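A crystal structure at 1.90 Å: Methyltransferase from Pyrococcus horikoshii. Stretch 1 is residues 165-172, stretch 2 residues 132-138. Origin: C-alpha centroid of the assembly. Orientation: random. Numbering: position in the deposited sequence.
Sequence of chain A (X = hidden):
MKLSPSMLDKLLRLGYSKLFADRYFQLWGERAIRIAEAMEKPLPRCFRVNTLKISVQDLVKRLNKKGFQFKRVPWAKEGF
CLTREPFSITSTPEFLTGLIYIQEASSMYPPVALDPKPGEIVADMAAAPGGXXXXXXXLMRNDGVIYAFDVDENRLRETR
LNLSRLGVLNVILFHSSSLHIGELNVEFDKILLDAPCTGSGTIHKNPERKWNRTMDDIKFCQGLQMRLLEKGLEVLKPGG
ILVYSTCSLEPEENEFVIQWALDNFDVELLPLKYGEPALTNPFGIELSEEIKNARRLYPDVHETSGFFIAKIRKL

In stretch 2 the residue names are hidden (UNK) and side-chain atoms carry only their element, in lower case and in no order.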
# COMPACT_ATOMS: atom_id res chain seq x y z
N ARG A 165 -5.90 -20.21 -7.34
CA ARG A 165 -6.46 -19.77 -8.61
C ARG A 165 -5.41 -18.99 -9.41
O ARG A 165 -5.39 -19.06 -10.64
CB ARG A 165 -7.69 -18.88 -8.37
CG ARG A 165 -8.15 -18.13 -9.63
CD ARG A 165 -9.57 -17.57 -9.54
NE ARG A 165 -9.74 -16.57 -8.48
CZ ARG A 165 -10.04 -16.87 -7.22
NH1 ARG A 165 -10.20 -18.13 -6.85
NH2 ARG A 165 -10.17 -15.90 -6.33
N LEU A 166 -4.54 -18.27 -8.71
CA LEU A 166 -3.49 -17.48 -9.36
C LEU A 166 -2.25 -18.29 -9.72
O LEU A 166 -1.36 -17.79 -10.40
CB LEU A 166 -3.09 -16.31 -8.46
CG LEU A 166 -4.20 -15.30 -8.14
CD1 LEU A 166 -3.72 -14.29 -7.10
CD2 LEU A 166 -4.62 -14.59 -9.41
N GLY A 167 -2.18 -19.53 -9.25
CA GLY A 167 -1.02 -20.36 -9.55
C GLY A 167 0.22 -19.99 -8.75
O GLY A 167 1.34 -20.24 -9.18
N VAL A 168 0.01 -19.39 -7.58
CA VAL A 168 1.11 -18.99 -6.71
C VAL A 168 1.60 -20.20 -5.92
O VAL A 168 0.83 -20.85 -5.22
CB VAL A 168 0.65 -17.88 -5.75
CG1 VAL A 168 1.77 -17.55 -4.75
CG2 VAL A 168 0.26 -16.64 -6.55
N LEU A 169 2.90 -20.48 -6.01
CA LEU A 169 3.47 -21.65 -5.35
C LEU A 169 4.52 -21.38 -4.27
O LEU A 169 4.96 -22.31 -3.60
CB LEU A 169 4.12 -22.56 -6.41
CG LEU A 169 3.25 -22.98 -7.60
CD1 LEU A 169 4.11 -23.67 -8.65
CD2 LEU A 169 2.15 -23.89 -7.11
N ASN A 170 4.90 -20.12 -4.09
CA ASN A 170 5.95 -19.80 -3.13
C ASN A 170 5.56 -19.07 -1.85
O ASN A 170 6.42 -18.49 -1.19
CB ASN A 170 7.04 -19.00 -3.85
CG ASN A 170 6.54 -17.66 -4.33
OD1 ASN A 170 5.33 -17.41 -4.33
ND2 ASN A 170 7.46 -16.80 -4.75
N VAL A 171 4.28 -19.10 -1.50
CA VAL A 171 3.83 -18.41 -0.28
C VAL A 171 3.55 -19.40 0.84
O VAL A 171 3.03 -20.49 0.61
CB VAL A 171 2.54 -17.59 -0.54
CG1 VAL A 171 2.08 -16.91 0.76
CG2 VAL A 171 2.77 -16.55 -1.62
N ILE A 172 3.94 -19.02 2.05
CA ILE A 172 3.70 -19.83 3.24
C ILE A 172 2.83 -18.97 4.15
O ILE A 172 3.22 -17.85 4.51
CB ILE A 172 5.02 -20.19 3.98
CG1 ILE A 172 5.91 -21.04 3.07
CG2 ILE A 172 4.70 -20.95 5.26
CD1 ILE A 172 7.22 -21.47 3.72
N UNK A 132 -1.52 -8.01 -2.31
CA UNK A 132 -0.12 -7.61 -2.39
C UNK A 132 0.81 -8.81 -2.28
O UNK A 132 1.88 -8.83 -2.87
c UNK A 132 -0.48 -5.27 -1.40
c UNK A 132 0.23 -6.61 -1.28
c UNK A 132 0.14 -4.26 -0.45
c UNK A 132 -0.69 -3.00 -0.38
n UNK A 132 -2.06 -3.31 0.11
N UNK A 133 0.39 -9.82 -1.52
CA UNK A 133 1.20 -11.02 -1.35
C UNK A 133 1.36 -11.75 -2.69
O UNK A 133 2.45 -12.20 -3.02
c UNK A 133 1.57 -13.07 0.05
o UNK A 133 0.21 -11.24 0.85
c UNK A 133 0.57 -11.97 -0.33
N UNK A 134 0.27 -11.85 -3.45
CA UNK A 134 0.33 -12.53 -4.74
C UNK A 134 1.11 -11.68 -5.76
O UNK A 134 1.70 -12.22 -6.71
o UNK A 134 -1.91 -11.69 -5.28
c UNK A 134 -1.09 -12.84 -5.26
N UNK A 135 1.14 -10.37 -5.57
CA UNK A 135 1.89 -9.52 -6.48
C UNK A 135 3.37 -9.83 -6.25
O UNK A 135 4.15 -9.99 -7.20
c UNK A 135 2.68 -7.52 -8.47
c UNK A 135 1.60 -8.03 -6.22
c UNK A 135 2.24 -5.45 -9.65
c UNK A 135 1.85 -7.12 -7.41
c UNK A 135 2.88 -6.69 -9.59
o UNK A 135 2.40 -4.63 -10.74
c UNK A 135 1.42 -5.04 -8.61
c UNK A 135 1.23 -5.87 -7.50
N UNK A 136 3.77 -9.93 -4.98
CA UNK A 136 5.15 -10.26 -4.65
C UNK A 136 5.52 -11.58 -5.31
O UNK A 136 6.62 -11.73 -5.85
c UNK A 136 6.12 -8.08 -2.54
c UNK A 136 5.34 -10.40 -3.13
c UNK A 136 5.16 -9.59 -0.78
c UNK A 136 5.09 -9.17 -2.24
N UNK A 137 4.60 -12.54 -5.25
CA UNK A 137 4.84 -13.85 -5.84
C UNK A 137 5.12 -13.82 -7.34
O UNK A 137 6.03 -14.50 -7.81
c UNK A 137 3.64 -14.78 -5.55
N UNK A 138 4.35 -13.05 -8.10
CA UNK A 138 4.59 -13.02 -9.54
C UNK A 138 5.87 -12.24 -9.86
O UNK A 138 6.57 -12.57 -10.82
c UNK A 138 3.37 -12.46 -10.30
o UNK A 138 0.67 -11.00 -10.53
n UNK A 138 1.96 -9.78 -11.91
c UNK A 138 1.79 -10.58 -10.87
c UNK A 138 3.04 -10.99 -10.11

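Position 132 carries four carbons in a row ending in a nitrogen, an unbranched chain that reaches no atom of stretch 1. This is Lys132. Its side chain runs clear of the contact, and its backbone O accepts the hydrogen bond from N of position 136, at 3.0 Å.

At position 133 the first side-chain carbon bears a fork of one oxygen and one carbon. The terminal carbon is what approaches stretch 1, lying 3.9 Å from CG1 of Val171. As Thr133, the residue can divide its fork: CG2 meets the valine, while OG1 is hydrogen-bonded to a residue just outside the stretch.

Position 134 has one carbon and then one oxygen. The carbon, CB, lies 3.5 Å from CD1 of Leu166 and 4.2 Å from CG2 of Val168. This is Ser134; its small side chain leaves room for both aliphatic neighbours, and OG finds a hydrogen-bond partner just outside the stretch.

Position 135 shows one carbon followed by a six-carbon ring bearing an oxygen, hence Tyr135. Its CA-to-CB bond points away from stretch 1, and the large ring is accommodated without touching it; the hydroxyl is hydrogen-bonded elsewhere in the structure.

Position 136 has four carbons forked at the second, the pattern of Leu136. Its side chain stays out of reach of stretch 1; a branched aliphatic side chain suits this buried place, since it has no polar atom needing a partner.

Position 137 has a single side-chain carbon, CB, pointing toward stretch 1. It lies 3.4 Å from CG1 of Val168, 3.4 Å from OD1 of Asn170 and 4.4 Å from CG2 of Val171. This is Ala137, whose lone methyl suits a place already approached closely by three side chains.

Position 138 bears three carbons, the third carrying an oxygen and a nitrogen: an amide, and so Gln138. Its side chain stays out of reach of stretch 1, and both ends of its amide are hydrogen-bonded elsewhere in the structure.

The contact therefore works by packing, with no hydrogen bond between the stretches. Thr133, Ser134 and Ala137 offer short side chains along one helix, and Leu166, Val168, Asn170 and Val171 point their CA-to-CB bonds toward them. Ala137 has the largest covered area, and the CA atoms of Val168 and Ala137 are 6.4 Å apart. The chain reaches Val168 after leaving its helix at Gly167, whose positive phi, in a Schellman motif, favours glycine. One polar cost remains: Asn170 OD1 is buried against the alanine methyl without a partner in the model.

Stretch 2, residues 132-138: KTSYLAQ
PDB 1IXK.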